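Local coordinates for protein beta-mannosidase (PDB 4UOJ) that probably hydrolyses terminal beta-linked mannose residues from the non-reducing ends of mannosides and glycan chains, as a fungal family 2 glycoside hydrolase, at residues Asn72-Phe77 with Leu634-His639; Pro128-Arg133 with Trp190-Gln195; Ile390-Phe395 with Gln707-Trp712; Leu885-Thr890 with Phe904-Gly909. All blocks are in the same frame, centred on the assembly; numbering follows the deposited sequence.

Contact 1. Residues Asn72-Phe77 with Leu634-His639; sequences NGLNDF and LTRNIH. With CD (cadmium ion), chain Y; CD (cadmium ion), chain B; NAG (2-acetamido-2-deoxy-beta-D-glucopyranose), chain Q.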
# COMPACT_ATOMS: atom_id res chain seq x y z
N ASN A 72 -2.15 -4.33 -22.75
CA ASN A 72 -3.10 -4.03 -23.83
C ASN A 72 -4.17 -5.08 -24.10
O ASN A 72 -3.92 -6.26 -24.01
CB ASN A 72 -2.35 -3.72 -25.15
CG ASN A 72 -1.57 -2.43 -25.18
OD1 ASN A 72 -0.96 -2.12 -26.19
ND2 ASN A 72 -1.55 -1.68 -24.10
N GLY A 73 -5.33 -4.60 -24.53
CA GLY A 73 -6.48 -5.37 -24.99
C GLY A 73 -6.84 -6.60 -24.19
O GLY A 73 -7.19 -6.50 -23.03
N LEU A 74 -6.78 -7.76 -24.85
CA LEU A 74 -7.10 -9.05 -24.26
C LEU A 74 -5.84 -9.90 -24.08
O LEU A 74 -5.91 -11.13 -24.12
CB LEU A 74 -8.16 -9.78 -25.12
CG LEU A 74 -9.56 -9.16 -25.11
CD1 LEU A 74 -10.50 -9.89 -26.07
CD2 LEU A 74 -10.16 -9.12 -23.68
N ASN A 75 -4.70 -9.23 -23.83
CA ASN A 75 -3.40 -9.89 -23.64
C ASN A 75 -3.29 -10.78 -22.41
O ASN A 75 -2.41 -11.65 -22.36
CB ASN A 75 -2.26 -8.90 -23.67
CG ASN A 75 -1.81 -8.53 -25.06
OD1 ASN A 75 -2.33 -9.03 -26.08
ND2 ASN A 75 -0.85 -7.61 -25.11
N ASP A 76 -4.19 -10.60 -21.44
CA ASP A 76 -4.24 -11.46 -20.26
C ASP A 76 -4.51 -12.91 -20.70
O ASP A 76 -3.91 -13.84 -20.16
CB ASP A 76 -5.29 -10.95 -19.25
CG ASP A 76 -5.19 -11.60 -17.88
OD1 ASP A 76 -4.08 -11.96 -17.44
OD2 ASP A 76 -6.22 -11.70 -17.21
N PHE A 77 -5.46 -13.08 -21.60
CA PHE A 77 -5.65 -14.33 -22.31
C PHE A 77 -4.62 -14.66 -23.38
O PHE A 77 -4.05 -15.70 -23.40
CB PHE A 77 -7.04 -14.34 -22.92
CG PHE A 77 -8.13 -14.16 -21.94
CD1 PHE A 77 -8.47 -15.17 -21.07
CD2 PHE A 77 -8.81 -12.97 -21.86
CE1 PHE A 77 -9.48 -15.02 -20.16
CE2 PHE A 77 -9.82 -12.82 -20.95
CZ PHE A 77 -10.16 -13.84 -20.09
N LEU A 634 -9.49 -20.43 -15.84
CA LEU A 634 -8.88 -19.92 -17.06
C LEU A 634 -9.85 -19.53 -18.18
O LEU A 634 -9.41 -19.18 -19.27
CB LEU A 634 -7.79 -20.86 -17.56
CG LEU A 634 -6.68 -21.20 -16.54
CD1 LEU A 634 -5.89 -22.42 -16.99
CD2 LEU A 634 -5.77 -20.02 -16.26
N THR A 635 -11.16 -19.53 -17.89
CA THR A 635 -12.18 -19.21 -18.89
C THR A 635 -12.32 -17.70 -19.07
O THR A 635 -11.88 -16.94 -18.22
CB THR A 635 -13.55 -19.88 -18.55
OG1 THR A 635 -14.14 -19.25 -17.41
CG2 THR A 635 -13.44 -21.40 -18.33
N ARG A 636 -12.93 -17.29 -20.19
CA ARG A 636 -13.26 -15.92 -20.50
C ARG A 636 -14.65 -15.75 -19.88
O ARG A 636 -15.67 -15.98 -20.54
CB ARG A 636 -13.33 -15.69 -22.03
CG ARG A 636 -12.02 -15.86 -22.76
CD ARG A 636 -12.09 -15.21 -24.13
NE ARG A 636 -10.75 -15.06 -24.72
CZ ARG A 636 -10.45 -14.21 -25.69
NH1 ARG A 636 -11.38 -13.42 -26.21
NH2 ARG A 636 -9.21 -14.14 -26.15
N ASN A 637 -14.67 -15.43 -18.60
CA ASN A 637 -15.89 -15.36 -17.80
C ASN A 637 -16.59 -14.00 -17.89
O ASN A 637 -16.41 -13.11 -17.05
CB ASN A 637 -15.59 -15.79 -16.37
CG ASN A 637 -16.78 -16.27 -15.58
OD1 ASN A 637 -17.89 -15.77 -15.72
ND2 ASN A 637 -16.55 -17.23 -14.71
N ILE A 638 -17.41 -13.87 -18.92
CA ILE A 638 -18.24 -12.69 -19.19
C ILE A 638 -19.28 -12.48 -18.07
O ILE A 638 -19.48 -11.36 -17.63
CB ILE A 638 -18.85 -12.79 -20.63
CG1 ILE A 638 -17.76 -12.46 -21.66
CG2 ILE A 638 -20.05 -11.87 -20.83
CD1 ILE A 638 -17.87 -13.20 -23.00
N HIS A 639 -19.91 -13.56 -17.59
CA HIS A 639 -20.92 -13.52 -16.55
C HIS A 639 -20.40 -12.88 -15.25
O HIS A 639 -21.03 -11.96 -14.72
CB HIS A 639 -21.50 -14.93 -16.27
CG HIS A 639 -22.44 -14.95 -15.11
ND1 HIS A 639 -23.79 -14.69 -15.26
CD2 HIS A 639 -22.20 -15.13 -13.79
CE1 HIS A 639 -24.33 -14.75 -14.05
NE2 HIS A 639 -23.40 -15.00 -13.14
CD CD Y . -1.20 -3.10 -28.39
CD CD B . -0.96 -8.74 -28.04
C1 NAG Q . -17.36 -17.13 -11.15
C2 NAG Q . -18.57 -17.17 -10.21
C3 NAG Q . -18.72 -18.58 -9.62
C4 NAG Q . -18.78 -19.62 -10.75
C5 NAG Q . -17.50 -19.48 -11.60
C6 NAG Q . -17.46 -20.46 -12.76
C7 NAG Q . -19.41 -15.37 -8.77
C8 NAG Q . -19.07 -14.32 -7.75
N2 NAG Q . -18.42 -16.17 -9.16
O3 NAG Q . -19.89 -18.63 -8.84
O4 NAG Q . -18.97 -20.95 -10.24
O5 NAG Q . -17.40 -18.14 -12.15
O6 NAG Q . -18.59 -20.29 -13.61
O7 NAG Q . -20.55 -15.47 -9.23
O HOH W 1 1.37 -9.99 -28.56
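Asn637 ND2, one residue on from the Arg636 that packs on Phe77, donates both to O5 of an N-acetylglucosamine, at 2.8 Å, and to Ala631 O. Arg636 itself runs over one face of the Phe77 ring, its CG making a CH-pi contact 3.9 Å from the ring centroid and 16° off the normal. The arginine is extended from CG to NE and carries its guanidinium on across the ring, the two planes 33° apart, with NE 3.9 Å from Phe77 CG. Beyond the ring, Arg636 NH1 reaches Leu74 CD1 at 3.6 Å, the leucine crossing it at about a right angle. At the ring edge, Thr635 O lies 3.6 Å from Phe77 CE1.

Leu74 is the third residue of the type II' turn Asn72-Asn75 and the N-cap of helix 75-78. Away from the interface, Asn72 OD1 and Asn75 OD1 each bind a cadmium ion at 2.4 Å. A long, weak ion pair from Arg636 to Asp78 lies beside the contact. Where the galactose-binding-like domain meets the chain leading into helix 638-655, this surface contact therefore rests on packing of the arginine's aliphatic part and guanidinium on an aromatic ring, with no direct polar bond between the two segments.

Contact 2. Residues Pro128-Arg133 with Trp190-Gln195; sequences PDNQFR and WVRKEQ. With MAN (alpha-D-mannopyranose), chain G.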
# COMPACT_ATOMS: atom_id res chain seq x y z
N PRO A 128 16.87 -22.54 -6.99
CA PRO A 128 16.00 -21.71 -6.18
C PRO A 128 14.49 -21.86 -6.43
O PRO A 128 14.06 -22.08 -7.55
CB PRO A 128 16.49 -20.29 -6.48
CG PRO A 128 17.10 -20.37 -7.81
CD PRO A 128 17.73 -21.72 -7.88
N ASP A 129 13.70 -21.71 -5.37
CA ASP A 129 12.23 -21.83 -5.42
C ASP A 129 11.48 -20.80 -4.52
O ASP A 129 10.44 -21.11 -3.93
CB ASP A 129 11.82 -23.26 -5.06
CG ASP A 129 12.25 -23.69 -3.66
OD1 ASP A 129 13.10 -23.00 -3.05
OD2 ASP A 129 11.73 -24.74 -3.18
N ASN A 130 12.03 -19.58 -4.42
CA ASN A 130 11.41 -18.48 -3.66
C ASN A 130 11.79 -17.13 -4.24
O ASN A 130 12.97 -16.80 -4.32
CB ASN A 130 11.78 -18.54 -2.17
CG ASN A 130 10.83 -17.78 -1.27
OD1 ASN A 130 10.39 -16.67 -1.56
ND2 ASN A 130 10.53 -18.35 -0.13
N GLN A 131 10.79 -16.37 -4.65
CA GLN A 131 10.93 -15.03 -5.21
C GLN A 131 11.49 -14.05 -4.18
O GLN A 131 12.21 -13.11 -4.54
CB GLN A 131 9.54 -14.55 -5.69
CG GLN A 131 9.55 -13.21 -6.43
CD GLN A 131 8.20 -12.73 -6.92
OE1 GLN A 131 7.19 -13.44 -6.91
NE2 GLN A 131 8.18 -11.49 -7.38
N PHE A 132 11.12 -14.28 -2.91
CA PHE A 132 11.38 -13.40 -1.78
C PHE A 132 12.66 -13.68 -0.99
O PHE A 132 12.87 -13.09 0.07
CB PHE A 132 10.17 -13.46 -0.85
CG PHE A 132 8.82 -13.52 -1.53
CD1 PHE A 132 8.40 -12.52 -2.40
CD2 PHE A 132 7.93 -14.56 -1.23
CE1 PHE A 132 7.14 -12.56 -2.98
CE2 PHE A 132 6.67 -14.62 -1.81
CZ PHE A 132 6.28 -13.62 -2.69
N ARG A 133 13.51 -14.57 -1.51
CA ARG A 133 14.78 -14.91 -0.86
C ARG A 133 16.00 -14.47 -1.65
O ARG A 133 15.99 -14.42 -2.89
CB ARG A 133 14.86 -16.42 -0.57
CG ARG A 133 14.01 -16.82 0.64
CD ARG A 133 13.98 -18.31 0.89
NE ARG A 133 15.24 -18.78 1.46
CZ ARG A 133 15.51 -20.05 1.73
NH1 ARG A 133 14.62 -21.00 1.50
NH2 ARG A 133 16.69 -20.38 2.24
N TRP A 190 1.02 -23.41 -3.41
CA TRP A 190 2.22 -24.23 -3.45
C TRP A 190 3.50 -23.49 -3.80
O TRP A 190 4.57 -24.03 -3.61
CB TRP A 190 2.00 -25.48 -4.36
CG TRP A 190 1.07 -26.48 -3.71
CD1 TRP A 190 -0.24 -26.71 -4.03
CD2 TRP A 190 1.35 -27.27 -2.56
NE1 TRP A 190 -0.78 -27.65 -3.17
CE2 TRP A 190 0.17 -28.00 -2.25
CE3 TRP A 190 2.50 -27.45 -1.76
CZ2 TRP A 190 0.11 -28.90 -1.18
CZ3 TRP A 190 2.44 -28.37 -0.72
CH2 TRP A 190 1.25 -29.07 -0.43
N VAL A 191 3.40 -22.25 -4.29
CA VAL A 191 4.59 -21.49 -4.71
C VAL A 191 4.84 -20.24 -3.86
O VAL A 191 3.90 -19.55 -3.45
CB VAL A 191 4.60 -21.19 -6.24
CG1 VAL A 191 3.41 -20.33 -6.66
CG2 VAL A 191 5.91 -20.56 -6.68
N ARG A 192 6.12 -19.98 -3.59
CA ARG A 192 6.57 -18.78 -2.88
C ARG A 192 6.90 -17.74 -3.96
O ARG A 192 8.07 -17.48 -4.29
CB ARG A 192 7.73 -19.07 -1.92
CG ARG A 192 7.41 -20.04 -0.76
CD ARG A 192 6.13 -19.72 -0.03
NE ARG A 192 6.09 -18.34 0.44
CZ ARG A 192 5.00 -17.57 0.43
NH1 ARG A 192 3.86 -18.04 -0.06
NH2 ARG A 192 5.04 -16.34 0.90
N LYS A 193 5.82 -17.20 -4.54
CA LYS A 193 5.79 -16.21 -5.61
C LYS A 193 4.60 -15.29 -5.32
O LYS A 193 3.59 -15.72 -4.75
CB LYS A 193 5.61 -16.91 -6.97
CG LYS A 193 5.57 -16.00 -8.19
CD LYS A 193 5.72 -16.81 -9.48
CE LYS A 193 5.24 -16.07 -10.70
NZ LYS A 193 6.06 -14.87 -10.98
N GLU A 194 4.75 -14.01 -5.73
CA GLU A 194 3.76 -12.95 -5.62
C GLU A 194 2.43 -13.52 -6.08
O GLU A 194 2.28 -13.88 -7.25
CB GLU A 194 4.19 -11.74 -6.47
CG GLU A 194 3.20 -10.58 -6.44
CD GLU A 194 3.74 -9.28 -6.99
OE1 GLU A 194 3.96 -9.18 -8.21
OE2 GLU A 194 3.97 -8.37 -6.17
N GLN A 195 1.49 -13.68 -5.13
CA GLN A 195 0.21 -14.34 -5.36
C GLN A 195 -0.69 -13.71 -6.44
O GLN A 195 -1.37 -14.44 -7.17
CB GLN A 195 -0.53 -14.61 -4.04
CG GLN A 195 0.30 -15.39 -3.00
CD GLN A 195 0.33 -16.87 -3.25
OE1 GLN A 195 -0.58 -17.59 -2.86
NE2 GLN A 195 1.38 -17.36 -3.92
C1 MAN G . 9.48 -30.39 -3.94
C2 MAN G . 8.43 -29.57 -3.19
C3 MAN G . 8.44 -28.13 -3.70
C4 MAN G . 9.85 -27.52 -3.66
C5 MAN G . 10.88 -28.43 -4.34
C6 MAN G . 12.31 -27.97 -4.09
O2 MAN G . 8.74 -29.59 -1.79
O3 MAN G . 7.56 -27.37 -2.89
O4 MAN G . 9.86 -26.25 -4.30
O5 MAN G . 10.78 -29.76 -3.84
O6 MAN G . 13.24 -28.70 -4.89
O HOH W 2 8.03 -21.99 -3.72
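Two nearly straight hydrogen bonds join Gln131 to the chain at Arg192-Glu194. Gln131 N donates to Arg192 O at 3.0 Å, almost in line with the carbonyl, and Glu194 N donates to Gln131 OE1 at 2.8 Å from 31° outside the amide plane. The glutamine reaches that far because CG stands opposite the backbone N (chi1 -175°) and the chain stays extended. Water 2 adds a bridge, giving to Asp129 O and accepting from Arg192 N. Within one segment, Asn130 OD1 takes the N-H of Phe132 at 2.8 Å, an Asx turn that fixes the bend; Asp129 OD2 accepts from mannose O4 at 2.7 Å.

Packing does the rest. The Asn130 amide lies alongside Arg192, ND2 being 3.4 Å from Arg192 CB, with amide and guanidinium almost perpendicular. Phe132 meets the guanidinium face, CE2 to Arg192 NH2 3.6 Å, and its CZ touches the Lys193-Glu194 peptide at Glu194 N, 3.4 Å away.

Arg192 NH2 passes on to a salt bridge with Glu467 and a bond to Gln448 O, so this buried junction of two loops of the galactose-binding-like domain sits against helix 458-475, with Val191 and Lys193 backed by helix 159-168 and Asp129 by strand 135-138.

Contact 3. Residues Ile390-Phe395 with Gln707-Trp712; sequences IPPDAF and QLNDIW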
# COMPACT_ATOMS: atom_id res chain seq x y z
N ILE A 390 -1.13 -1.64 -3.42
CA ILE A 390 -0.95 -2.84 -4.21
C ILE A 390 0.15 -2.64 -5.21
O ILE A 390 0.60 -1.54 -5.41
CB ILE A 390 -2.23 -3.30 -4.92
CG1 ILE A 390 -2.66 -2.30 -5.97
CG2 ILE A 390 -3.34 -3.54 -3.92
CD1 ILE A 390 -3.00 -2.92 -7.29
N PRO A 391 0.67 -3.77 -5.77
CA PRO A 391 1.78 -3.54 -6.69
C PRO A 391 1.39 -2.64 -7.84
O PRO A 391 0.37 -2.85 -8.42
CB PRO A 391 2.07 -4.93 -7.22
CG PRO A 391 1.75 -5.77 -6.08
CD PRO A 391 0.45 -5.25 -5.65
N PRO A 392 2.23 -1.67 -8.19
CA PRO A 392 1.84 -0.72 -9.25
C PRO A 392 1.96 -1.25 -10.67
O PRO A 392 1.56 -0.56 -11.61
CB PRO A 392 2.81 0.44 -9.02
CG PRO A 392 4.04 -0.22 -8.49
CD PRO A 392 3.53 -1.32 -7.60
N ASP A 393 2.53 -2.43 -10.85
CA ASP A 393 2.79 -3.04 -12.17
C ASP A 393 2.82 -4.55 -12.03
O ASP A 393 3.16 -5.08 -10.97
CB ASP A 393 4.16 -2.56 -12.67
CG ASP A 393 4.27 -2.47 -14.16
OD1 ASP A 393 4.53 -3.52 -14.82
OD2 ASP A 393 4.16 -1.34 -14.68
N ALA A 394 2.46 -5.25 -13.12
CA ALA A 394 2.49 -6.72 -13.17
C ALA A 394 3.94 -7.20 -13.21
O ALA A 394 4.22 -8.36 -12.86
CB ALA A 394 1.75 -7.21 -14.40
N PHE A 395 4.86 -6.30 -13.62
CA PHE A 395 6.30 -6.58 -13.78
C PHE A 395 7.17 -5.63 -12.95
O PHE A 395 7.56 -4.57 -13.41
CB PHE A 395 6.68 -6.57 -15.28
CG PHE A 395 5.68 -7.27 -16.17
CD1 PHE A 395 5.67 -8.63 -16.28
CD2 PHE A 395 4.71 -6.55 -16.83
CE1 PHE A 395 4.72 -9.28 -17.06
CE2 PHE A 395 3.76 -7.19 -17.61
CZ PHE A 395 3.78 -8.55 -17.74
N GLN A 707 -8.90 0.86 -2.79
CA GLN A 707 -7.44 0.66 -2.70
C GLN A 707 -6.79 1.93 -3.25
O GLN A 707 -7.45 2.76 -3.86
CB GLN A 707 -7.01 -0.58 -3.52
CG GLN A 707 -7.17 -0.42 -5.03
CD GLN A 707 -7.26 -1.72 -5.80
OE1 GLN A 707 -8.22 -2.46 -5.66
NE2 GLN A 707 -6.33 -1.95 -6.71
N LEU A 708 -5.49 2.11 -3.03
CA LEU A 708 -4.85 3.35 -3.49
C LEU A 708 -4.67 3.40 -4.99
O LEU A 708 -5.10 4.36 -5.63
CB LEU A 708 -3.50 3.57 -2.79
CG LEU A 708 -2.66 4.76 -3.28
CD1 LEU A 708 -3.10 6.06 -2.60
CD2 LEU A 708 -1.17 4.50 -3.09
N ASN A 709 -4.02 2.38 -5.54
CA ASN A 709 -3.53 2.39 -6.90
C ASN A 709 -3.94 1.23 -7.80
O ASN A 709 -4.37 0.20 -7.30
CB ASN A 709 -1.98 2.47 -6.86
CG ASN A 709 -1.35 1.30 -6.13
OD1 ASN A 709 -1.80 0.89 -5.03
ND2 ASN A 709 -0.30 0.75 -6.73
N ASP A 710 -3.76 1.42 -9.12
CA ASP A 710 -4.04 0.44 -10.16
C ASP A 710 -2.76 -0.24 -10.67
O ASP A 710 -1.71 0.40 -10.79
CB ASP A 710 -4.77 1.10 -11.34
CG ASP A 710 -6.30 1.03 -11.26
OD1 ASP A 710 -6.82 0.03 -10.71
OD2 ASP A 710 -6.98 1.94 -11.79
N ILE A 711 -2.88 -1.54 -10.96
CA ILE A 711 -1.82 -2.38 -11.53
C ILE A 711 -1.89 -2.33 -13.07
O ILE A 711 -0.89 -2.63 -13.74
CB ILE A 711 -1.89 -3.82 -10.98
CG1 ILE A 711 -0.57 -4.60 -11.27
CG2 ILE A 711 -3.13 -4.57 -11.51
CD1 ILE A 711 -0.47 -5.99 -10.71
N TRP A 712 -3.07 -1.99 -13.60
CA TRP A 712 -3.34 -1.86 -15.05
C TRP A 712 -4.62 -1.01 -15.32
O TRP A 712 -5.25 -0.53 -14.37
CB TRP A 712 -3.36 -3.24 -15.76
CG TRP A 712 -4.57 -4.10 -15.51
CD1 TRP A 712 -5.35 -4.12 -14.39
CD2 TRP A 712 -5.09 -5.11 -16.38
NE1 TRP A 712 -6.35 -5.06 -14.53
CE2 TRP A 712 -6.22 -5.68 -15.75
CE3 TRP A 712 -4.73 -5.58 -17.66
CZ2 TRP A 712 -6.97 -6.69 -16.33
CZ3 TRP A 712 -5.48 -6.59 -18.24
CH2 TRP A 712 -6.59 -7.14 -17.59
O HOH W 3 1.08 -3.66 -15.30
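The side-chain amide of Asn709 pairs with both backbone polar groups of Ile390, donating from ND2 to Ile390 O at 2.8 Å and accepting from Ile390 N through OD1 at 3.1 Å. The accepted N-H arrives in the carbonyl plane on a lone pair; the donated one meets Ile390 O from well above its carbonyl plane, 43° out, although Ile390 O stays in the plane of the asparagine amide. With a chi1 of 60°, Asn709 CG lies between its own backbone N and carbonyl carbon, which turns the amide onto the neighbouring chain. An alanine here would probably leave the buried N-H and C=O of Ile390 without these mates and let the two loops shift.

Around this pair aliphatic side chains pack on each other and on backbone atoms. The Ile390 and Asn709 side chains run antiparallel alongside each other, Ile390 CG1 being 3.3 Å from Asn709 O, and Ile390 CD1 packs on Ile711 CB at 4.0 Å. Ile711 in turn lays CG1 3.5 Å from Asp393 C, while its CD1 lies near Pro391 CB and Ala394 CB, more loosely.

Further out, Gln707 NE2 holds Asn709 O at 3.0 Å and so braces the asparagine backbone. Water 3 links Ala394 N with Ile711 O. Asp393 OD1 forms an Asx turn with Phe395 N, while its carboxylate is fixed by Tyr722, Arg398 and Arg403.

Both loops follow parallel, paired barrel strands, 380-389 and 702-705, and a cis peptide bond precedes Gln707. This is consistent with the closing first and eighth strands of a family 2 (beta/alpha)8 barrel, whose catalytic pocket characteristically lies at the C-terminal ends of the strands.

Contact 4. Residues Leu885-Thr890 with Phe904-Gly909; sequences LYTWLT and FVLRPG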
# COMPACT_ATOMS: atom_id res chain seq x y z
N LEU A 885 -22.07 22.15 -9.10
CA LEU A 885 -21.81 21.03 -8.20
C LEU A 885 -20.82 20.09 -8.88
O LEU A 885 -20.87 19.94 -10.10
CB LEU A 885 -23.11 20.28 -7.84
CG LEU A 885 -24.26 21.07 -7.21
CD1 LEU A 885 -25.49 20.18 -7.04
CD2 LEU A 885 -23.89 21.65 -5.87
N TYR A 886 -19.94 19.47 -8.10
CA TYR A 886 -18.90 18.56 -8.59
C TYR A 886 -18.10 19.18 -9.75
O TYR A 886 -17.92 18.54 -10.78
CB TYR A 886 -19.47 17.16 -8.96
CG TYR A 886 -20.25 16.47 -7.86
CD1 TYR A 886 -21.61 16.68 -7.71
CD2 TYR A 886 -19.62 15.61 -6.97
CE1 TYR A 886 -22.34 16.04 -6.69
CE2 TYR A 886 -20.33 14.98 -5.95
CZ TYR A 886 -21.69 15.21 -5.82
OH TYR A 886 -22.38 14.60 -4.82
N THR A 887 -17.64 20.43 -9.56
CA THR A 887 -16.82 21.14 -10.55
C THR A 887 -15.57 20.31 -10.77
O THR A 887 -14.87 19.96 -9.81
CB THR A 887 -16.53 22.57 -10.10
OG1 THR A 887 -17.75 23.17 -9.65
CG2 THR A 887 -15.89 23.40 -11.21
N TRP A 888 -15.35 19.91 -12.02
CA TRP A 888 -14.30 18.97 -12.36
C TRP A 888 -13.35 19.47 -13.43
O TRP A 888 -13.75 19.73 -14.56
CB TRP A 888 -14.92 17.59 -12.71
CG TRP A 888 -13.92 16.52 -13.01
CD1 TRP A 888 -13.61 16.02 -14.23
CD2 TRP A 888 -13.10 15.82 -12.06
NE1 TRP A 888 -12.66 15.03 -14.10
CE2 TRP A 888 -12.33 14.89 -12.78
CE3 TRP A 888 -12.96 15.87 -10.66
CZ2 TRP A 888 -11.41 14.04 -12.17
CZ3 TRP A 888 -12.07 15.03 -10.05
CH2 TRP A 888 -11.29 14.14 -10.79
N LEU A 889 -12.07 19.49 -13.07
CA LEU A 889 -10.98 19.84 -13.98
C LEU A 889 -10.31 18.59 -14.49
O LEU A 889 -9.96 17.72 -13.70
CB LEU A 889 -9.95 20.74 -13.26
CG LEU A 889 -10.40 22.14 -12.90
CD1 LEU A 889 -9.79 22.57 -11.59
CD2 LEU A 889 -10.09 23.13 -13.99
N THR A 890 -10.14 18.49 -15.81
CA THR A 890 -9.48 17.33 -16.41
C THR A 890 -8.21 17.76 -17.10
O THR A 890 -8.25 18.61 -17.99
CB THR A 890 -10.42 16.63 -17.41
OG1 THR A 890 -11.66 16.28 -16.76
CG2 THR A 890 -9.81 15.37 -17.99
N PHE A 904 -15.48 20.13 -6.44
CA PHE A 904 -15.92 21.13 -5.46
C PHE A 904 -17.18 21.88 -5.90
O PHE A 904 -17.55 21.86 -7.06
CB PHE A 904 -14.79 22.12 -5.13
CG PHE A 904 -14.13 22.73 -6.34
CD1 PHE A 904 -14.69 23.82 -6.98
CD2 PHE A 904 -12.93 22.23 -6.84
CE1 PHE A 904 -14.08 24.37 -8.12
CE2 PHE A 904 -12.32 22.78 -7.97
CZ PHE A 904 -12.90 23.84 -8.62
N VAL A 905 -17.82 22.55 -4.94
CA VAL A 905 -18.98 23.38 -5.16
C VAL A 905 -18.48 24.79 -5.45
O VAL A 905 -17.58 25.27 -4.79
CB VAL A 905 -19.98 23.33 -3.96
CG1 VAL A 905 -21.15 24.29 -4.14
CG2 VAL A 905 -20.51 21.91 -3.75
N LEU A 906 -19.08 25.44 -6.46
CA LEU A 906 -18.81 26.84 -6.82
C LEU A 906 -20.12 27.64 -6.82
O LEU A 906 -21.08 27.25 -7.48
CB LEU A 906 -18.19 26.94 -8.22
CG LEU A 906 -16.68 27.06 -8.34
CD1 LEU A 906 -16.31 27.35 -9.78
CD2 LEU A 906 -16.14 28.18 -7.49
N ARG A 907 -20.14 28.74 -6.08
CA ARG A 907 -21.25 29.68 -6.01
C ARG A 907 -20.96 30.74 -7.07
O ARG A 907 -19.79 31.00 -7.32
CB ARG A 907 -21.32 30.32 -4.62
CG ARG A 907 -21.73 29.36 -3.51
CD ARG A 907 -21.48 29.93 -2.12
NE ARG A 907 -22.39 31.03 -1.84
CZ ARG A 907 -22.47 31.67 -0.68
NH1 ARG A 907 -21.69 31.31 0.33
NH2 ARG A 907 -23.35 32.65 -0.52
N PRO A 908 -21.98 31.33 -7.74
CA PRO A 908 -21.68 32.31 -8.79
C PRO A 908 -20.91 33.53 -8.29
O PRO A 908 -21.18 34.04 -7.20
CB PRO A 908 -23.07 32.68 -9.35
CG PRO A 908 -24.03 32.32 -8.27
CD PRO A 908 -23.44 31.13 -7.58
N GLY A 909 -19.95 33.98 -9.10
CA GLY A 909 -19.13 35.14 -8.78
C GLY A 909 -17.89 34.87 -7.93
O GLY A 909 -16.99 35.71 -7.87
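Thr887 and Phe904 form an antiparallel hydrogen-bonded pair between strand segments 887-890 and 904-906, which cross at 115° just after the chain turns a corner at Leu885 and Tyr886; the pair is firm on one side, where Thr887 N donates to Phe904 O at 2.9 Å in the carbonyl plane, and weak on the other, where Phe904 N lies 3.4 Å from Thr887 O. Phe904 O takes a second donor, Thr887 OG1 at 2.9 Å; chi1 of -48° sets this hydroxyl beside its own backbone N, so both grip one oxygen. The hydroxyl is also bonded to Ser884 OG.

Thr887 covers a face of the Phe904 ring as well: CB sits 4.1 Å from the ring centroid, 29° off the normal, and the methyl CG2 is 3.7 Å from Phe904 CE1. A valine in its place would probably leave Phe904 O with one donor fewer and Ser884 OG without this hydroxyl partner.

In this C-terminal Ig-fold domain, strand 884-890 lies between 904-906 and 932-934 in one sheet of the sandwich, and Phe904, Leu906 and Leu889 reach residues of strand 911-921 in the facing sheet, where Lys912 makes a cation-pi contact with the Phe904 ring. Leu889 approaches that ring from its edge, CD1 4.4 Å from Phe904 CE2. At the corner, Leu885 and Val905 lie side by side, with Leu885 CD2 4.0 Å from Val905 CG2.

How the contacts relate
Contacts 2, 3 and 4 are buried, whereas contact 1 lies at the surface and lacks the direct hydrogen bonds that tie the other three together. Contacts 1 and 2 both involve the galactose-binding-like domain, the first linking it to a distant part of the chain, the second joining two of its own loops. Contact 3, nearest the centre of the chain, touches contact 2 where Glu194 OE2 packs on Pro391 CG at 3.4 Å, and comes within about 4 Å of contact 1 between nearest atoms. Side-chain amides reach backbone groups in contacts 2 and 3; contact 4, remote in the C-terminal domain, uses strand pairing and a threonine hydroxyl instead.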